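Local coordinates for uncharacterized protein AF_1382 (Archaeoglobus fulgidus DSM 4304, PDB 2QVO) that is of unknown function but has the layout of a winged-helix domain and so probably binds DNA, perhaps as a transcriptional regulator, at residues Lys52-Glu55 and Met59-Cys62; Ile21-Leu26 and Gln83-Ile88. All blocks are in the same frame, centred on the assembly; numbering follows the deposited sequence.

Interaction 1. Residues Lys52-Glu55 and Met59-Cys62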
loop_
_atom_site.group_PDB
_atom_site.type_symbol
_atom_site.label_atom_id
_atom_site.label_comp_id
_atom_site.label_asym_id
_atom_site.label_seq_id
_atom_site.Cartn_x
_atom_site.Cartn_y
_atom_site.Cartn_z
ATOM N N LYS A 52 -4.578 -8.028 -2.194
ATOM C CA LYS A 52 -5.870 -8.602 -2.592
ATOM C C LYS A 52 -7.003 -8.104 -1.681
ATOM O O LYS A 52 -8.116 -7.850 -2.146
ATOM C CB LYS A 52 -5.817 -10.138 -2.635
ATOM C CG LYS A 52 -4.867 -10.733 -3.710
ATOM C CD LYS A 52 -5.436 -10.653 -5.123
ATOM N N LYS A 53 -6.711 -7.937 -0.396
ATOM C CA LYS A 53 -7.704 -7.392 0.534
ATOM C C LYS A 53 -8.003 -5.922 0.213
ATOM O O LYS A 53 -9.169 -5.497 0.251
ATOM C CB LYS A 53 -7.265 -7.572 1.989
ATOM C CG LYS A 53 -7.218 -9.056 2.430
ATOM C CD LYS A 53 -6.972 -9.204 3.934
ATOM C CE LYS A 53 -7.132 -10.648 4.385
ATOM N N PHE A 54 -6.959 -5.159 -0.114
ATOM C CA PHE A 54 -7.125 -3.759 -0.525
ATOM C C PHE A 54 -7.954 -3.655 -1.797
ATOM O O PHE A 54 -8.796 -2.755 -1.926
ATOM C CB PHE A 54 -5.772 -3.054 -0.740
ATOM C CG PHE A 54 -5.040 -2.710 0.531
ATOM C CD1 PHE A 54 -5.718 -2.571 1.738
ATOM C CD2 PHE A 54 -3.675 -2.475 0.511
ATOM C CE1 PHE A 54 -5.033 -2.242 2.910
ATOM C CE2 PHE A 54 -2.990 -2.139 1.678
ATOM C CZ PHE A 54 -3.673 -2.034 2.878
ATOM N N GLU A 55 -7.685 -4.560 -2.737
ATOM C CA GLU A 55 -8.415 -4.651 -4.000
ATOM C C GLU A 55 -9.907 -4.948 -3.721
ATOM O O GLU A 55 -10.791 -4.301 -4.293
ATOM C CB GLU A 55 -7.761 -5.723 -4.886
ATOM C CG GLU A 55 -8.152 -5.732 -6.355
ATOM C CD GLU A 55 -7.490 -6.875 -7.134
ATOM O OE1 GLU A 55 -7.058 -7.882 -6.514
ATOM O OE2 GLU A 55 -7.406 -6.770 -8.376
ATOM N N MET A 59 -9.654 -0.140 -2.675
ATOM C CA MET A 59 -8.644 0.875 -2.337
ATOM C C MET A 59 -7.447 0.855 -3.301
ATOM O O MET A 59 -6.724 1.845 -3.429
ATOM C CB MET A 59 -8.134 0.685 -0.909
ATOM C CG MET A 59 -9.179 0.935 0.182
ATOM S SD MET A 59 -8.604 0.316 1.771
ATOM C CE MET A 59 -7.252 1.449 2.093
ATOM N N VAL A 60 -7.236 -0.283 -3.947
ATOM C CA VAL A 60 -6.206 -0.398 -4.974
ATOM C C VAL A 60 -6.760 -1.141 -6.169
ATOM O O VAL A 60 -7.763 -1.849 -6.058
ATOM C CB VAL A 60 -4.926 -1.139 -4.469
ATOM C CG1 VAL A 60 -4.349 -0.495 -3.207
ATOM C CG2 VAL A 60 -5.170 -2.636 -4.302
ATOM N N GLU A 61 -6.095 -0.974 -7.310
ATOM C CA GLU A 61 -6.302 -1.822 -8.463
ATOM C C GLU A 61 -4.960 -2.450 -8.849
ATOM O O GLU A 61 -3.903 -1.841 -8.655
ATOM C CB GLU A 61 -6.879 -1.027 -9.639
ATOM C CG GLU A 61 -8.360 -0.735 -9.511
ATOM C CD GLU A 61 -8.872 0.233 -10.567
ATOM O OE1 GLU A 61 -8.388 0.188 -11.719
ATOM O OE2 GLU A 61 -9.775 1.031 -10.236
ATOM N N CYS A 62 -5.023 -3.680 -9.352
ATOM C CA CYS A 62 -3.850 -4.410 -9.827
ATOM C C CYS A 62 -3.909 -4.601 -11.319
ATOM O O CYS A 62 -4.990 -4.760 -11.894
ATOM C CB CYS A 62 -3.811 -5.809 -9.222
ATOM S SG CYS A 62 -3.679 -5.833 -7.470
HETATM O O HOH W 1 -10.333 -1.891 -6.706
HETATM O O HOH W 2 -7.579 -4.829 -10.015
#
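V60 O, just past the turn, takes a proton from water 1 at 2.7 Å, and E55 CA makes a nearly straight C-H...O contact to the same V60 O at 3.5 Å (166° at the hydrogen). That water also reaches E55 O, but only weakly, so it spans from the last turn of helix 44-56 to the start of the strand. One residue earlier the link is direct: M59 N donates to F54 O at 2.9 Å in a nearly linear bond. This bond closes the connection between helix and strand. V60 fills the angle between them. Its CG2 lies 3.6 Å from F54 CB and also packs against the backbone N of E55, while its CG1 touches F54 CB a little farther off. The F54 ring meets M59 in an oblique Met-aromatic contact, with M59 SD 4.1 Å from F54 CD1. On the other flank E55 sends CG away from its backbone N (chi1 -165°) and stays extended, which carries the carboxylate out to C62. There E55 OE2 lies 3.9 Å from C62 SG, a plain contact, and the polar link runs through water 2, which donates to E55 OE2 at 2.5 Å and accepts from C62 N at 2.9 Å. Around this corner F54 rests on I17 and L18 of helix 12-26, and V60 on I71 and L73 of the neighbouring strand 68-73. A tight turn from helix 44-56 into the hairpin of strands 60-65 and 68-73 matches the passage from recognition helix to wing in a winged helix-turn-helix domain, the fold this protein probably adopts.

Interaction 2. Residues Ile21-Leu26 and Gln83-Ile88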
loop_
_atom_site.group_PDB
_atom_site.type_symbol
_atom_site.label_atom_id
_atom_site.label_comp_id
_atom_site.label_asym_id
_atom_site.label_seq_id
_atom_site.Cartn_x
_atom_site.Cartn_y
_atom_site.Cartn_z
ATOM N N ILE A 21 2.779 2.281 -1.046
ATOM C CA ILE A 21 2.145 2.533 -2.341
ATOM C C ILE A 21 1.913 4.031 -2.518
ATOM O O ILE A 21 2.189 4.588 -3.575
ATOM C CB ILE A 21 0.797 1.768 -2.469
ATOM C CG1 ILE A 21 1.018 0.261 -2.285
ATOM C CG2 ILE A 21 0.092 2.058 -3.820
ATOM C CD1 ILE A 21 -0.287 -0.532 -2.072
ATOM N N TYR A 22 1.391 4.666 -1.473
ATOM C CA TYR A 22 1.106 6.095 -1.484
ATOM C C TYR A 22 2.354 6.927 -1.838
ATOM O O TYR A 22 2.340 7.695 -2.819
ATOM C CB TYR A 22 0.517 6.500 -0.124
ATOM C CG TYR A 22 0.282 7.986 0.038
ATOM C CD1 TYR A 22 -0.802 8.616 -0.583
ATOM C CD2 TYR A 22 1.150 8.757 0.804
ATOM C CE1 TYR A 22 -1.008 9.993 -0.437
ATOM C CE2 TYR A 22 0.948 10.130 0.963
ATOM C CZ TYR A 22 -0.124 10.734 0.344
ATOM O OH TYR A 22 -0.295 12.093 0.503
ATOM N N TYR A 23 3.423 6.759 -1.065
ATOM C CA TYR A 23 4.639 7.550 -1.263
ATOM C C TYR A 23 5.344 7.222 -2.572
ATOM O O TYR A 23 5.844 8.113 -3.244
ATOM C CB TYR A 23 5.594 7.422 -0.085
ATOM C CG TYR A 23 5.104 8.199 1.113
ATOM C CD1 TYR A 23 5.032 9.599 1.074
ATOM C CD2 TYR A 23 4.690 7.547 2.263
ATOM C CE1 TYR A 23 4.577 10.323 2.159
ATOM C CE2 TYR A 23 4.217 8.263 3.361
ATOM C CZ TYR A 23 4.170 9.649 3.298
ATOM O OH TYR A 23 3.717 10.368 4.380
ATOM N N GLU A 24 5.359 5.945 -2.938
ATOM C CA GLU A 24 5.983 5.547 -4.209
ATOM C C GLU A 24 5.240 6.164 -5.417
ATOM O O GLU A 24 5.869 6.706 -6.334
ATOM C CB GLU A 24 6.054 4.018 -4.303
ATOM C CG GLU A 24 6.657 3.485 -5.598
ATOM C CD GLU A 24 8.171 3.653 -5.704
ATOM O OE1 GLU A 24 8.775 2.860 -6.454
ATOM O OE2 GLU A 24 8.755 4.576 -5.080
ATOM N N SER A 25 3.909 6.110 -5.408
ATOM C CA SER A 25 3.115 6.687 -6.503
ATOM C C SER A 25 3.232 8.215 -6.540
ATOM O O SER A 25 3.393 8.806 -7.617
ATOM C CB SER A 25 1.650 6.261 -6.406
ATOM O OG SER A 25 1.156 6.520 -5.106
ATOM N N LEU A 26 3.184 8.835 -5.360
ATOM C CA LEU A 26 3.332 10.279 -5.198
ATOM C C LEU A 26 4.642 10.798 -5.814
ATOM O O LEU A 26 4.689 11.909 -6.341
ATOM C CB LEU A 26 3.305 10.632 -3.708
ATOM C CG LEU A 26 2.979 12.044 -3.216
ATOM C CD1 LEU A 26 1.470 12.223 -3.132
ATOM C CD2 LEU A 26 3.612 12.257 -1.834
ATOM N N GLN A 83 -5.251 10.718 4.767
ATOM C CA GLN A 83 -5.774 10.916 6.123
ATOM C C GLN A 83 -4.916 10.191 7.162
ATOM O O GLN A 83 -4.656 10.722 8.237
ATOM C CB GLN A 83 -7.231 10.460 6.212
ATOM C CG GLN A 83 -8.226 11.267 5.368
ATOM C CD GLN A 83 -8.644 12.581 6.015
ATOM O OE1 GLN A 83 -8.997 12.632 7.201
ATOM N NE2 GLN A 83 -8.607 13.656 5.234
ATOM N N ILE A 84 -4.439 8.994 6.825
ATOM C CA ILE A 84 -3.523 8.273 7.706
ATOM C C ILE A 84 -2.195 9.036 7.882
ATOM O O ILE A 84 -1.651 9.126 8.987
ATOM C CB ILE A 84 -3.282 6.832 7.223
ATOM C CG1 ILE A 84 -4.562 5.997 7.389
ATOM C CG2 ILE A 84 -2.115 6.217 7.988
ATOM C CD1 ILE A 84 -4.504 4.589 6.798
ATOM N N LYS A 85 -1.685 9.593 6.784
ATOM C CA LYS A 85 -0.508 10.456 6.834
ATOM C C LYS A 85 -0.677 11.555 7.894
ATOM O O LYS A 85 0.214 11.772 8.719
ATOM C CB LYS A 85 -0.232 11.073 5.458
ATOM C CG LYS A 85 1.000 11.985 5.423
ATOM C CD LYS A 85 1.071 12.792 4.132
ATOM C CE LYS A 85 2.417 13.520 4.021
ATOM N NZ LYS A 85 2.708 14.351 5.234
ATOM N N SER A 86 -1.816 12.237 7.882
ATOM C CA SER A 86 -2.062 13.271 8.897
ATOM C C SER A 86 -2.107 12.696 10.314
ATOM O O SER A 86 -1.577 13.307 11.238
ATOM C CB SER A 86 -3.310 14.100 8.588
ATOM O OG SER A 86 -4.465 13.294 8.553
ATOM N N ILE A 87 -2.709 11.518 10.481
ATOM C CA ILE A 87 -2.725 10.858 11.796
ATOM C C ILE A 87 -1.315 10.545 12.273
ATOM O O ILE A 87 -0.954 10.863 13.402
ATOM C CB ILE A 87 -3.593 9.577 11.809
ATOM C CG1 ILE A 87 -5.064 9.956 11.618
ATOM C CG2 ILE A 87 -3.426 8.823 13.139
ATOM C CD1 ILE A 87 -5.947 8.809 11.271
ATOM N N ILE A 88 -0.508 9.944 11.400
ATOM C CA ILE A 88 0.883 9.649 11.743
ATOM C C ILE A 88 1.627 10.918 12.171
ATOM O O ILE A 88 2.358 10.892 13.168
ATOM C CB ILE A 88 1.623 8.920 10.590
ATOM C CG1 ILE A 88 1.052 7.508 10.411
ATOM C CG2 ILE A 88 3.139 8.877 10.847
ATOM C CD1 ILE A 88 1.496 6.813 9.122
#
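K85 swings CG to the far side of its backbone N (chi1 -179°) and runs out straight to CE, which lays the aliphatic chain against two tyrosine hydroxyls; only the last torsion (chi4 -54°) bends, taking NZ off that line. Y23 keeps its ring beside its own backbone N (chi1 -74°), and its hydroxyl ends up against the lysine methylenes. Y23 OH sits 3.3 Å from K85 CG and 3.4 Å from K85 CE, with CE at the ring's edge, near its plane. Y22 joins less closely, its OH 3.9 Å from K85 CD. Each tyrosine crosses the lysine chain at about a right angle, and Y22 CD2 stands 3.8 Å above the centre of the Y23 ring. No hydrogen bond crosses here. What is joined is helix 12-26 and the C-terminal helix 75-90, the first long helix and the last of a probable winged-helix domain; nearby, I84 packs on L15, L18 and M19. The amine of K85 has a long, weak ion pair with D89 of its own helix. An alanine here, lacking the methylenes beyond CB, would probably leave the Y23 and Y22 hydroxyls without their packing partner and the Y23 ring freer to turn. Within helix 75-90, S86 OG donates to Q83 O at 2.6 Å, and I87 N reaches the same oxygen from the same face.

Interactions 1 and 2 lie on opposite sides of the chain's centre, their own centres about 16 Å apart. Along the sequence the order is 21-26, 52-55, 59-62, 83-88, so the local helix-to-strand turn of interaction 1 falls within the long excursion that interaction 2 brings back together. They meet directly where V60 CG1 packs 4.2 Å from I21 CD1. Helix 12-26 serves both: I17 and L18 receive F54, while Y22 and Y23 face K85. Strand 68-73 is a second common support, touched through L73 by V60, I21 and Y22. The probable recognition helix and wing hairpin are thus joined to the C-terminal helix through helix 12-26 and strand 68-73.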